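Local coordinates for protein ornithine cyclodeaminase (Methanococcus maripaludis S2, PDB 3C2Q) that catalyses the conversion of L-ornithine to L-proline with release of ammonia, using NAD(+) as its cofactor, at residues N219-G224 with I230-I235; A181-S186 with H204-N209; A166-N171 with D265-T270; I146-G151 with A174-E179; A156-L161 with V329-L334. All coordinates share one frame; numbering follows the deposited sequence.

In the fold
All five contacts lie in the Rossmann-like NAD(+) domain of the chain. Contacts 2 and 4 share helix 171-183, and their centres are about 9 Å apart. His-204 NE2 of contact 2 bonds Thr-175 OG1 of contact 4 at 2.7 Å. Contact 1 joins contact 4 through Asp-177 OD1, which lies 2.8 Å from Ile-230 N. Its Ile-230 also meets the strand of contact 3, with CG2 3.4 Å from Ile-167 CD1. Contact 5 touches contact 4 through Leu-331. Contact 3 holds Asn-171, an NAD(+) residue by similarity. The 174-179 segment of contact 4 follows it closely in the same helix, while contact 1 lies away from the annotated sites.

Contact 1. Residues N219-G224 with I230-I235; sequences NAVESG and IMYQCI
In Val-221, chi1 of 169° sets CG1 opposite the backbone N and CG2 opposite the carbonyl carbon, and this aims both methyls at Tyr-232 and Ile-235. The Tyr-232 ring also stands trans to its own backbone N (chi1 172°). This brings it closer to Val-221 than its CB bond alone would suggest. The two side chains cross at about a right angle. Val-221 CG1 lies 3.9 Å from Tyr-232 CD1, and its approach to the ring is oblique. Val-221 CG2 reaches the same ring carbon, with 4.0 Å between it and Tyr-232 CD1.

Ile-235 meets the valine from the next turn. It slides past Val-221 in the opposite direction. Ile-235 CG2 packs against Val-221 CG1 at 3.7 Å, and Ile-235 CG1 sits 3.9 Å from Val-221 CG2. Each branch of the valine therefore has a branch of the isoleucine beside it.

The arrangement pairs two successive helices of the Rossmann-like domain, 217-222 and 230-237. Helix 230-237 leads on to the edge strand 241-244 of the parallel sheet, and Ile-235 also touches Tyr-241 of that strand. The chain leaves the first helix through a Schellman motif. Gly-224 has a phi of 77°, which suits glycine, and its N bonds back to Val-221 O at 3.1 Å. The backbones come closest at Val-221 and Tyr-232, whose CA atoms are 6.5 Å apart. Leu-226, in the connecting loop, adds a further apolar neighbour to Val-221.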
# COMPACT_ATOMS: atom_id res chain seq x y z
N ASN B 219 -24.52 31.68 -2.68
CA ASN B 219 -24.37 33.13 -2.42
C ASN B 219 -23.01 33.66 -2.83
O ASN B 219 -22.90 34.78 -3.36
CB ASN B 219 -24.56 33.45 -0.94
CG ASN B 219 -26.01 33.35 -0.50
OD1 ASN B 219 -26.88 33.09 -1.30
ND2 ASN B 219 -26.24 33.54 0.80
N ALA B 220 -21.95 32.89 -2.54
CA ALA B 220 -20.59 33.24 -2.96
C ALA B 220 -20.43 33.29 -4.48
O ALA B 220 -19.63 34.07 -4.98
CB ALA B 220 -19.55 32.23 -2.35
N VAL B 221 -21.12 32.43 -5.20
CA VAL B 221 -21.10 32.47 -6.65
C VAL B 221 -21.88 33.72 -7.13
O VAL B 221 -21.38 34.49 -7.95
CB VAL B 221 -21.65 31.18 -7.30
CG1 VAL B 221 -21.86 31.37 -8.79
CG2 VAL B 221 -20.69 29.97 -7.03
N GLU B 222 -23.07 33.92 -6.57
CA GLU B 222 -23.92 35.08 -6.89
C GLU B 222 -23.25 36.42 -6.59
O GLU B 222 -23.38 37.35 -7.39
CB GLU B 222 -25.29 34.93 -6.22
CG GLU B 222 -26.14 33.87 -6.93
CD GLU B 222 -27.53 33.64 -6.31
OE1 GLU B 222 -27.88 34.30 -5.29
OE2 GLU B 222 -28.25 32.77 -6.86
N SER B 223 -22.49 36.51 -5.50
CA SER B 223 -21.71 37.72 -5.20
C SER B 223 -20.43 37.97 -6.02
O SER B 223 -19.79 39.02 -5.86
CB SER B 223 -21.34 37.74 -3.72
OG SER B 223 -20.25 36.87 -3.45
N GLY B 224 -20.04 37.03 -6.89
CA GLY B 224 -18.77 37.12 -7.61
C GLY B 224 -17.53 36.76 -6.81
O GLY B 224 -16.41 36.90 -7.31
N ILE B 230 -15.03 23.34 -9.19
CA ILE B 230 -16.05 22.30 -9.21
C ILE B 230 -17.38 22.79 -8.63
O ILE B 230 -18.42 22.60 -9.26
CB ILE B 230 -15.57 21.04 -8.43
CG1 ILE B 230 -14.34 20.42 -9.09
CG2 ILE B 230 -16.73 20.03 -8.31
CD1 ILE B 230 -13.42 19.61 -8.05
N MSE B 231 -17.36 23.38 -7.44
CA MSE B 231 -18.59 23.81 -6.77
C MSE B 231 -19.24 24.95 -7.59
O MSE B 231 -20.46 24.95 -7.78
CB MSE B 231 -18.29 24.29 -5.34
CG MSE B 231 -17.50 23.30 -4.46
SE MSE B 231 -18.34 21.50 -4.61
CE MSE B 231 -19.93 21.90 -3.72
N TYR B 232 -18.42 25.87 -8.08
CA TYR B 232 -18.88 26.90 -9.04
C TYR B 232 -19.63 26.29 -10.24
O TYR B 232 -20.76 26.69 -10.55
CB TYR B 232 -17.71 27.76 -9.51
CG TYR B 232 -18.06 28.72 -10.64
CD1 TYR B 232 -18.56 30.00 -10.38
CD2 TYR B 232 -17.87 28.34 -11.98
CE1 TYR B 232 -18.87 30.89 -11.43
CE2 TYR B 232 -18.18 29.23 -13.05
CZ TYR B 232 -18.68 30.49 -12.75
OH TYR B 232 -18.99 31.36 -13.78
N GLN B 233 -19.02 25.32 -10.91
CA GLN B 233 -19.69 24.70 -12.02
C GLN B 233 -20.98 23.98 -11.64
O GLN B 233 -21.91 23.91 -12.47
CB GLN B 233 -18.78 23.77 -12.81
CG GLN B 233 -17.65 24.52 -13.52
CD GLN B 233 -18.11 25.43 -14.66
OE1 GLN B 233 -19.23 25.30 -15.17
NE2 GLN B 233 -17.23 26.35 -15.06
N CYS B 234 -21.05 23.44 -10.43
CA CYS B 234 -22.30 22.81 -9.96
C CYS B 234 -23.40 23.87 -9.84
O CYS B 234 -24.54 23.64 -10.26
CB CYS B 234 -22.11 22.09 -8.62
SG CYS B 234 -21.17 20.53 -8.79
N ILE B 235 -23.07 25.01 -9.22
CA ILE B 235 -24.02 26.12 -9.12
C ILE B 235 -24.49 26.55 -10.52
O ILE B 235 -25.71 26.61 -10.78
CB ILE B 235 -23.43 27.32 -8.34
CG1 ILE B 235 -23.15 26.92 -6.87
CG2 ILE B 235 -24.35 28.59 -8.44
CD1 ILE B 235 -24.35 26.23 -6.13

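Contact 2. Residues A181-S186 with H204-N209; sequences ALYGTS and HIYAIN
Tyr-183 reaches across to Tyr-206 and Ala-207 with the far end of its ring. From CB, a chi1 of -52° places CG beside the backbone N and sends the ring toward helix 203-214. Leu-182 CB lies over one face, 3.5 Å above the plane and toward the rim. His-203 also stacks on this ring. Farther out, CE2 meets the backbone of the other helix. Ala-207 N lies 3.9 Å from Tyr-183 CE2, at the ring edge and near its plane. Tyr-183 CZ is 3.7 Å from Tyr-206 CB. At the tip, Tyr-183 OH comes within 3.3 Å of the same Tyr-206 CB.

Here the end of helix 171-183, which follows the second strand of the Rossmann-like sheet, packs on helix 203-214. Gly-184 ends the first helix with a positive phi of 80°, where a side chain would be jammed against the preceding carbonyl O. Leu-182 adds a second apolar touch, with CD1 4.0 Å from Ala-207 CA. The two tyrosines cross at about a right angle. The Tyr-206 ring leads away from the contact, and the Tyr-206 side chain also packs on Phe-26 of the second subunit.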
# COMPACT_ATOMS: atom_id res chain seq x y z
N ALA B 181 -9.81 27.88 -6.09
CA ALA B 181 -10.48 28.93 -6.88
C ALA B 181 -10.09 30.33 -6.39
O ALA B 181 -9.75 31.19 -7.21
CB ALA B 181 -12.00 28.74 -6.86
N LEU B 182 -10.09 30.55 -5.08
CA LEU B 182 -9.80 31.87 -4.52
C LEU B 182 -8.33 32.19 -4.54
O LEU B 182 -7.95 33.32 -4.83
CB LEU B 182 -10.31 32.00 -3.08
CG LEU B 182 -11.83 31.90 -2.92
CD1 LEU B 182 -12.15 32.01 -1.42
CD2 LEU B 182 -12.54 32.98 -3.68
N TYR B 183 -7.50 31.21 -4.17
CA TYR B 183 -6.08 31.46 -3.93
C TYR B 183 -5.06 30.72 -4.82
O TYR B 183 -3.86 30.96 -4.70
CB TYR B 183 -5.75 31.21 -2.46
CG TYR B 183 -6.68 31.97 -1.55
CD1 TYR B 183 -6.66 33.38 -1.51
CD2 TYR B 183 -7.63 31.30 -0.78
CE1 TYR B 183 -7.54 34.07 -0.72
CE2 TYR B 183 -8.52 32.00 0.01
CZ TYR B 183 -8.47 33.37 0.05
OH TYR B 183 -9.35 34.06 0.85
N GLY B 184 -5.53 29.80 -5.64
CA GLY B 184 -4.61 29.04 -6.48
C GLY B 184 -3.89 27.88 -5.78
O GLY B 184 -2.97 27.26 -6.37
N THR B 185 -4.29 27.57 -4.54
CA THR B 185 -3.64 26.50 -3.74
C THR B 185 -4.62 25.44 -3.18
O THR B 185 -5.83 25.66 -3.10
CB THR B 185 -2.90 27.08 -2.50
OG1 THR B 185 -3.83 27.76 -1.65
CG2 THR B 185 -1.81 28.06 -2.90
N SER B 186 -4.06 24.30 -2.78
CA SER B 186 -4.78 23.33 -1.95
C SER B 186 -3.78 22.93 -0.89
O SER B 186 -2.65 22.54 -1.21
CB SER B 186 -5.19 22.11 -2.78
OG SER B 186 -6.06 21.26 -2.01
N HIS B 204 -6.70 27.79 3.35
CA HIS B 204 -7.84 26.92 3.60
C HIS B 204 -8.88 27.54 4.56
O HIS B 204 -10.08 27.61 4.24
CB HIS B 204 -7.37 25.54 4.09
CG HIS B 204 -8.48 24.56 4.16
ND1 HIS B 204 -8.59 23.62 5.17
CD2 HIS B 204 -9.56 24.40 3.36
CE1 HIS B 204 -9.69 22.92 4.97
NE2 HIS B 204 -10.30 23.36 3.88
N ILE B 205 -8.43 28.02 5.72
CA ILE B 205 -9.34 28.76 6.64
C ILE B 205 -9.87 30.06 6.01
O ILE B 205 -11.05 30.41 6.22
CB ILE B 205 -8.74 28.98 8.06
CG1 ILE B 205 -9.77 29.50 9.08
CG2 ILE B 205 -7.48 29.85 8.04
CD1 ILE B 205 -11.01 28.61 9.26
N TYR B 206 -9.05 30.76 5.22
CA TYR B 206 -9.56 31.95 4.52
C TYR B 206 -10.70 31.55 3.61
O TYR B 206 -11.69 32.27 3.50
CB TYR B 206 -8.51 32.68 3.70
CG TYR B 206 -7.40 33.35 4.44
CD1 TYR B 206 -7.53 33.71 5.79
CD2 TYR B 206 -6.24 33.70 3.76
CE1 TYR B 206 -6.51 34.31 6.45
CE2 TYR B 206 -5.20 34.34 4.40
CZ TYR B 206 -5.34 34.65 5.74
OH TYR B 206 -4.29 35.26 6.38
N ALA B 207 -10.58 30.40 2.94
CA ALA B 207 -11.64 29.96 2.03
C ALA B 207 -12.94 29.59 2.77
O ALA B 207 -14.05 29.93 2.32
CB ALA B 207 -11.16 28.77 1.11
N ILE B 208 -12.80 28.91 3.90
CA ILE B 208 -13.98 28.57 4.71
C ILE B 208 -14.62 29.89 5.22
O ILE B 208 -15.84 30.05 5.15
CB ILE B 208 -13.58 27.67 5.90
CG1 ILE B 208 -13.15 26.27 5.40
CG2 ILE B 208 -14.74 27.54 6.97
CD1 ILE B 208 -12.28 25.47 6.43
N ASN B 209 -13.79 30.80 5.72
CA ASN B 209 -14.28 32.11 6.25
C ASN B 209 -15.07 32.86 5.19
O ASN B 209 -16.14 33.41 5.46
CB ASN B 209 -13.10 32.93 6.76
CG ASN B 209 -13.52 33.96 7.79
OD1 ASN B 209 -14.40 33.69 8.60
ND2 ASN B 209 -12.88 35.13 7.79

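Contact 3. Residues A166-N171 with D265-T270; sequences AILAGN and DKMRTT
Strand 166-170 and helix 265-270 run nearly antiparallel, at 153°, with axes 9.8 Å apart. Ala-166 and Leu-168 face the helix, and Thr-270 and Met-267 meet them. Thr-270 CG2 is the common partner. It is pressed to 3.5 Å from Ala-166 CB, tighter than usual for two carbons, and lies 3.9 Å from Leu-168 CD2. Leu-168 CD1 turns to Met-267, a selenomethionine, and rests 4.2 Å from its CB.

The hydroxyl of Thr-270 is turned back to its own helix. With chi1 at -54°, CG2 faces the strand while OG1 donates to Lys-266 O at 2.6 Å. Thr-269 OG1 and Thr-270 N also donate to that carbonyl oxygen. Replacing Thr-270 with an alanine removes CG2 and OG1, which would probably open a gap beside Ala-166 and Leu-168 and leave Lys-266 O with one donor fewer.

Helix 260-271 belongs to the crossover from strand 241-244, at one edge of the parallel sheet, to strand 276-280 beyond the first strand, as in Rossmann folds. Val-242 of the edge strand and Thr-289 of helix 283-292 pack beside it.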
# COMPACT_ATOMS: atom_id res chain seq x y z
N ALA B 166 -24.51 14.56 -10.44
CA ALA B 166 -24.50 14.71 -9.01
C ALA B 166 -23.08 14.57 -8.49
O ALA B 166 -22.29 13.83 -9.08
CB ALA B 166 -25.43 13.65 -8.31
N ILE B 167 -22.80 15.25 -7.38
CA ILE B 167 -21.52 15.08 -6.64
C ILE B 167 -21.77 14.83 -5.17
O ILE B 167 -22.47 15.60 -4.50
CB ILE B 167 -20.57 16.30 -6.79
CG1 ILE B 167 -20.14 16.46 -8.26
CG2 ILE B 167 -19.31 16.14 -5.85
CD1 ILE B 167 -19.09 17.55 -8.49
N LEU B 168 -21.23 13.73 -4.65
CA LEU B 168 -21.30 13.42 -3.24
C LEU B 168 -19.88 13.54 -2.70
O LEU B 168 -18.96 12.97 -3.27
CB LEU B 168 -21.81 12.00 -3.05
CG LEU B 168 -23.10 11.65 -3.81
CD1 LEU B 168 -23.51 10.23 -3.46
CD2 LEU B 168 -24.20 12.63 -3.43
N ALA B 169 -19.70 14.29 -1.61
CA ALA B 169 -18.35 14.54 -1.11
C ALA B 169 -18.51 15.03 0.31
O ALA B 169 -19.60 14.87 0.89
CB ALA B 169 -17.63 15.58 -2.01
N GLY B 170 -17.42 15.55 0.88
CA GLY B 170 -17.44 16.14 2.21
C GLY B 170 -17.00 17.59 2.15
O GLY B 170 -16.78 18.14 1.07
N ASN B 171 -16.81 18.17 3.33
CA ASN B 171 -16.36 19.54 3.50
C ASN B 171 -14.99 19.73 2.88
O ASN B 171 -14.70 20.78 2.31
CB ASN B 171 -16.25 19.87 5.00
CG ASN B 171 -16.05 21.38 5.26
OD1 ASN B 171 -16.90 22.17 4.93
ND2 ASN B 171 -14.93 21.76 5.88
N ASP B 265 -29.30 9.37 3.88
CA ASP B 265 -30.60 9.26 3.20
C ASP B 265 -30.63 10.07 1.91
O ASP B 265 -31.11 9.59 0.89
CB ASP B 265 -31.73 9.69 4.15
CG ASP B 265 -31.92 8.71 5.31
OD1 ASP B 265 -31.43 7.56 5.22
OD2 ASP B 265 -32.54 9.11 6.32
N LYS B 266 -30.08 11.29 1.96
CA LYS B 266 -29.98 12.14 0.78
C LYS B 266 -29.05 11.55 -0.30
O LYS B 266 -29.34 11.60 -1.48
CB LYS B 266 -29.53 13.56 1.17
CG LYS B 266 -29.75 14.58 0.03
CD LYS B 266 -29.84 15.99 0.57
CE LYS B 266 -30.37 16.98 -0.50
NZ LYS B 266 -30.02 18.37 -0.04
N MSE B 267 -27.92 10.97 0.14
CA MSE B 267 -27.01 10.28 -0.78
C MSE B 267 -27.69 9.11 -1.47
O MSE B 267 -27.50 8.89 -2.68
CB MSE B 267 -25.78 9.79 -0.00
CG MSE B 267 -24.87 10.92 0.43
SE MSE B 267 -23.48 10.28 1.69
CE MSE B 267 -22.53 9.09 0.44
N ARG B 268 -28.47 8.36 -0.71
CA ARG B 268 -29.13 7.19 -1.30
C ARG B 268 -30.07 7.57 -2.43
O ARG B 268 -30.01 7.00 -3.52
CB ARG B 268 -29.88 6.39 -0.23
CG ARG B 268 -30.56 5.15 -0.80
CD ARG B 268 -31.20 4.29 0.29
NE ARG B 268 -31.83 3.08 -0.26
CZ ARG B 268 -32.72 2.34 0.41
NH1 ARG B 268 -33.11 2.70 1.63
NH2 ARG B 268 -33.24 1.27 -0.15
N THR B 269 -30.93 8.55 -2.20
CA THR B 269 -31.90 8.97 -3.21
C THR B 269 -31.18 9.61 -4.39
O THR B 269 -31.62 9.47 -5.54
CB THR B 269 -32.96 9.92 -2.60
OG1 THR B 269 -32.32 11.12 -2.22
CG2 THR B 269 -33.58 9.33 -1.37
N THR B 270 -30.06 10.27 -4.12
CA THR B 270 -29.24 10.89 -5.19
C THR B 270 -28.60 9.86 -6.14
O THR B 270 -28.60 10.07 -7.34
CB THR B 270 -28.16 11.84 -4.60
OG1 THR B 270 -28.78 12.81 -3.74
CG2 THR B 270 -27.44 12.60 -5.68

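Contact 4. Residues I146-G151 with A174-E179; sequences IIHTGG and ATHDIE
Two histidines meet here as a T-shaped pair. The edge of His-148 points at the face of His-176, with ring centroids 4.8 Å apart and planes at 70°. His-148 CE1 makes the touch. It stands over the His-176 face, toward the rim, and lies 3.6 Å from His-176 CD2.

The rotation of His-176 is fixed within its own helix. ND1 donates to Glu-179 OE1 at 2.9 Å, with an N-H...acceptor angle of 160°. The oxygen lies almost in the ring plane and is met nearly along its C-O axis. His-204 stacks on the opposite face of His-176. His-148 has its own anchor: the neighbouring ring atom ND1 is hydrogen-bonded to Ser-186 OG. With a leucine in place of His-176, Glu-179 OE1 would probably lose its ring N-H donor and His-148 the flat face its edge rests on.

Ile-147 fills the space beside the histidine pair. Its chi1 of -46° sends the CG1 branch to Asp-177, where CD1 is 4.0 Å from Asp-177 CB. The other branch turns to the backbone, with Ile-147 CG2 3.5 Å from His-176 O. The backbones approach to 6.1 Å, between Ile-147 CA and Asp-177 CA. Gly-150 then ends the short helix in a Schellman motif.

Helix 145-148 follows the first strand of the parallel sheet, and helix 171-183 follows the second. They meet beyond the C-terminal ends of these strands, the side on which Rossmann domains bind dinucleotides. This is consistent with Ala-172, an NAD(+) residue by similarity, lying about 4 Å from His-176 between side chains.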
# COMPACT_ATOMS: atom_id res chain seq x y z
N ILE B 146 -8.45 14.73 -5.00
CA ILE B 146 -8.73 15.20 -6.35
C ILE B 146 -8.08 16.57 -6.50
O ILE B 146 -7.45 16.85 -7.52
CB ILE B 146 -10.25 15.34 -6.62
CG1 ILE B 146 -10.92 13.95 -6.70
CG2 ILE B 146 -10.52 16.11 -7.95
CD1 ILE B 146 -12.46 14.06 -6.53
N ILE B 147 -8.24 17.41 -5.48
CA ILE B 147 -7.73 18.79 -5.53
C ILE B 147 -6.23 18.82 -5.29
O ILE B 147 -5.47 19.45 -6.06
CB ILE B 147 -8.45 19.76 -4.51
CG1 ILE B 147 -9.97 19.59 -4.55
CG2 ILE B 147 -8.06 21.23 -4.82
CD1 ILE B 147 -10.62 19.70 -5.99
N HIS B 148 -5.79 18.11 -4.25
CA HIS B 148 -4.36 18.10 -3.92
C HIS B 148 -3.49 17.64 -5.06
O HIS B 148 -2.37 18.11 -5.19
CB HIS B 148 -4.05 17.21 -2.70
CG HIS B 148 -4.88 17.51 -1.50
ND1 HIS B 148 -5.37 18.77 -1.21
CD2 HIS B 148 -5.35 16.69 -0.53
CE1 HIS B 148 -6.09 18.72 -0.11
NE2 HIS B 148 -6.08 17.47 0.34
N THR B 149 -3.99 16.70 -5.87
CA THR B 149 -3.20 16.12 -6.97
C THR B 149 -3.35 16.85 -8.31
O THR B 149 -2.79 16.41 -9.32
CB THR B 149 -3.57 14.63 -7.20
OG1 THR B 149 -4.94 14.54 -7.57
CG2 THR B 149 -3.32 13.81 -5.97
N GLY B 150 -4.08 17.96 -8.32
CA GLY B 150 -4.21 18.79 -9.54
C GLY B 150 -5.28 18.31 -10.48
O GLY B 150 -5.32 18.73 -11.64
N GLY B 151 -6.18 17.44 -9.98
CA GLY B 151 -7.28 16.93 -10.76
C GLY B 151 -8.53 17.82 -10.76
O GLY B 151 -9.46 17.54 -11.47
N ALA B 174 -15.03 20.20 -1.08
CA ALA B 174 -15.60 21.52 -1.43
C ALA B 174 -14.71 22.66 -1.01
O ALA B 174 -14.49 23.59 -1.80
CB ALA B 174 -17.00 21.69 -0.83
N THR B 175 -14.18 22.60 0.21
CA THR B 175 -13.41 23.74 0.71
C THR B 175 -12.02 23.85 0.08
O THR B 175 -11.54 24.96 -0.11
CB THR B 175 -13.30 23.80 2.27
OG1 THR B 175 -12.60 22.63 2.76
CG2 THR B 175 -14.71 23.89 2.90
N HIS B 176 -11.38 22.72 -0.26
CA HIS B 176 -10.13 22.80 -1.04
C HIS B 176 -10.31 23.21 -2.48
O HIS B 176 -9.45 23.91 -3.03
CB HIS B 176 -9.24 21.54 -0.91
CG HIS B 176 -8.69 21.34 0.48
ND1 HIS B 176 -7.83 22.23 1.09
CD2 HIS B 176 -8.89 20.34 1.38
CE1 HIS B 176 -7.52 21.79 2.29
NE2 HIS B 176 -8.17 20.65 2.50
N ASP B 177 -11.41 22.76 -3.10
CA ASP B 177 -11.79 23.25 -4.43
C ASP B 177 -11.89 24.79 -4.37
O ASP B 177 -11.36 25.52 -5.22
CB ASP B 177 -13.12 22.64 -4.88
CG ASP B 177 -13.68 23.29 -6.17
OD1 ASP B 177 -13.05 23.21 -7.27
OD2 ASP B 177 -14.79 23.85 -6.09
N ILE B 178 -12.55 25.28 -3.32
CA ILE B 178 -12.77 26.72 -3.19
C ILE B 178 -11.49 27.46 -2.85
O ILE B 178 -11.23 28.54 -3.41
CB ILE B 178 -13.94 26.99 -2.19
CG1 ILE B 178 -15.24 26.56 -2.88
CG2 ILE B 178 -13.95 28.51 -1.77
CD1 ILE B 178 -16.44 26.32 -1.94
N GLU B 179 -10.66 26.89 -1.98
CA GLU B 179 -9.29 27.37 -1.76
C GLU B 179 -8.54 27.56 -3.06
O GLU B 179 -7.83 28.58 -3.24
CB GLU B 179 -8.47 26.43 -0.87
CG GLU B 179 -7.14 27.00 -0.45
CD GLU B 179 -6.16 25.94 0.08
OE1 GLU B 179 -6.60 24.83 0.50
OE2 GLU B 179 -4.94 26.20 0.08

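Contact 5. Residues A156-L161 with V329-L334; sequences AKMVEL and VFLVLL
Met-158, Leu-331 and Leu-334 make a buried apolar contact between helix 152-160 and the C-terminal helix 327-342. The first of these helices lies in the connection between the first two strands of the Rossmann-like sheet. The second follows the last strand, 321-324. The backbones stay well apart, with the CA atoms of Met-158 and Leu-334 separated by 9.5 Å. One long side chain spans the distance.

Met-158 is a selenomethionine. Its chain is extended beyond CG, with chi2 at 168° and chi3 at -163°, and this carries the terminal CE to the other helix. CE alone does the touching. It lies 3.4 Å from Leu-331 O, the carbonyl oxygen of the helix backbone. Two leucine side chains also meet it. Leu-331 CD2 is 4.0 Å from Met-158 CE, and Leu-334 CG is 3.9 Å from it. The Met-158 and Leu-334 side chains cross at about a right angle, so the methyl rests against the side of the leucine.

Leu-335 and Leu-338, farther along helix 327-342, also touch Met-158. Leu-334 packs in addition on Ala-120 and Met-123 of helix 112-133, so three helices come together here. The side chain of Leu-331 lies about 4 Å from that of Val-327, an NAD(+) residue by similarity at the start of the same helix.

Across the two segments the chemistry is that of a single methyl group among apolar carbons and one carbonyl oxygen. The hold therefore comes from close fit and burial, and probably sets little directional demand on the two helices.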
# COMPACT_ATOMS: atom_id res chain seq x y z
N ALA B 156 -13.89 19.82 -12.80
CA ALA B 156 -14.78 20.99 -12.99
C ALA B 156 -15.23 21.11 -14.46
O ALA B 156 -16.39 21.40 -14.75
CB ALA B 156 -14.08 22.27 -12.54
N LYS B 157 -14.30 20.89 -15.37
CA LYS B 157 -14.62 20.83 -16.79
C LYS B 157 -15.65 19.76 -17.19
O LYS B 157 -16.55 20.02 -18.03
CB LYS B 157 -13.33 20.74 -17.62
CG LYS B 157 -13.54 20.80 -19.14
CD LYS B 157 -14.17 22.11 -19.58
CE LYS B 157 -13.19 23.25 -19.45
NZ LYS B 157 -13.69 24.45 -20.20
N MSE B 158 -15.56 18.56 -16.60
CA MSE B 158 -16.56 17.52 -16.86
C MSE B 158 -17.94 17.97 -16.40
O MSE B 158 -18.93 17.69 -17.08
CB MSE B 158 -16.17 16.18 -16.20
CG MSE B 158 -14.89 15.61 -16.76
SE MSE B 158 -14.25 14.11 -15.61
CE MSE B 158 -12.40 14.06 -16.29
N VAL B 159 -18.01 18.64 -15.25
CA VAL B 159 -19.28 19.24 -14.78
C VAL B 159 -19.78 20.28 -15.80
O VAL B 159 -20.94 20.21 -16.24
CB VAL B 159 -19.11 19.89 -13.39
CG1 VAL B 159 -20.43 20.49 -12.92
CG2 VAL B 159 -18.63 18.85 -12.32
N GLU B 160 -18.89 21.20 -16.18
CA GLU B 160 -19.19 22.23 -17.18
C GLU B 160 -19.73 21.63 -18.47
O GLU B 160 -20.73 22.12 -19.03
CB GLU B 160 -17.93 23.09 -17.41
CG GLU B 160 -18.11 24.23 -18.40
CD GLU B 160 -16.86 25.08 -18.60
OE1 GLU B 160 -15.77 24.79 -18.01
OE2 GLU B 160 -17.00 26.10 -19.33
N LEU B 161 -19.13 20.52 -18.92
CA LEU B 161 -19.50 19.89 -20.19
C LEU B 161 -20.74 18.97 -20.12
O LEU B 161 -21.11 18.36 -21.13
CB LEU B 161 -18.32 19.10 -20.79
CG LEU B 161 -17.08 19.86 -21.31
CD1 LEU B 161 -15.94 18.90 -21.59
CD2 LEU B 161 -17.41 20.67 -22.58
N VAL B 329 -3.61 12.51 -12.29
CA VAL B 329 -3.21 12.22 -13.67
C VAL B 329 -4.35 11.55 -14.43
O VAL B 329 -4.65 11.92 -15.57
CB VAL B 329 -1.93 11.37 -13.73
CG1 VAL B 329 -1.42 11.27 -15.20
CG2 VAL B 329 -0.84 12.01 -12.82
N PHE B 330 -4.99 10.56 -13.81
CA PHE B 330 -6.16 9.93 -14.37
C PHE B 330 -7.22 10.94 -14.85
O PHE B 330 -7.70 10.83 -15.98
CB PHE B 330 -6.77 8.96 -13.32
CG PHE B 330 -8.10 8.38 -13.73
CD1 PHE B 330 -8.18 7.23 -14.52
CD2 PHE B 330 -9.28 8.99 -13.33
CE1 PHE B 330 -9.44 6.70 -14.89
CE2 PHE B 330 -10.54 8.46 -13.71
CZ PHE B 330 -10.61 7.33 -14.49
N LEU B 331 -7.59 11.91 -14.00
CA LEU B 331 -8.61 12.91 -14.38
C LEU B 331 -8.16 13.77 -15.56
O LEU B 331 -8.98 14.08 -16.43
CB LEU B 331 -9.05 13.80 -13.19
CG LEU B 331 -9.90 13.06 -12.13
CD1 LEU B 331 -10.03 13.90 -10.87
CD2 LEU B 331 -11.28 12.67 -12.67
N VAL B 332 -6.89 14.11 -15.60
CA VAL B 332 -6.34 14.95 -16.72
C VAL B 332 -6.41 14.19 -18.04
O VAL B 332 -6.91 14.71 -19.07
CB VAL B 332 -4.90 15.46 -16.38
CG1 VAL B 332 -4.26 16.16 -17.60
CG2 VAL B 332 -4.96 16.45 -15.18
N LEU B 333 -5.98 12.93 -18.00
CA LEU B 333 -6.07 12.07 -19.18
C LEU B 333 -7.50 11.73 -19.60
O LEU B 333 -7.81 11.70 -20.81
CB LEU B 333 -5.27 10.77 -18.94
CG LEU B 333 -3.75 10.94 -18.84
CD1 LEU B 333 -3.08 9.59 -18.48
CD2 LEU B 333 -3.17 11.55 -20.16
N LEU B 334 -8.37 11.45 -18.62
CA LEU B 334 -9.77 11.18 -18.90
C LEU B 334 -10.43 12.36 -19.65
O LEU B 334 -11.10 12.15 -20.65
CB LEU B 334 -10.53 10.88 -17.62
CG LEU B 334 -12.00 10.44 -17.72
CD1 LEU B 334 -12.19 9.30 -18.74
CD2 LEU B 334 -12.53 10.09 -16.29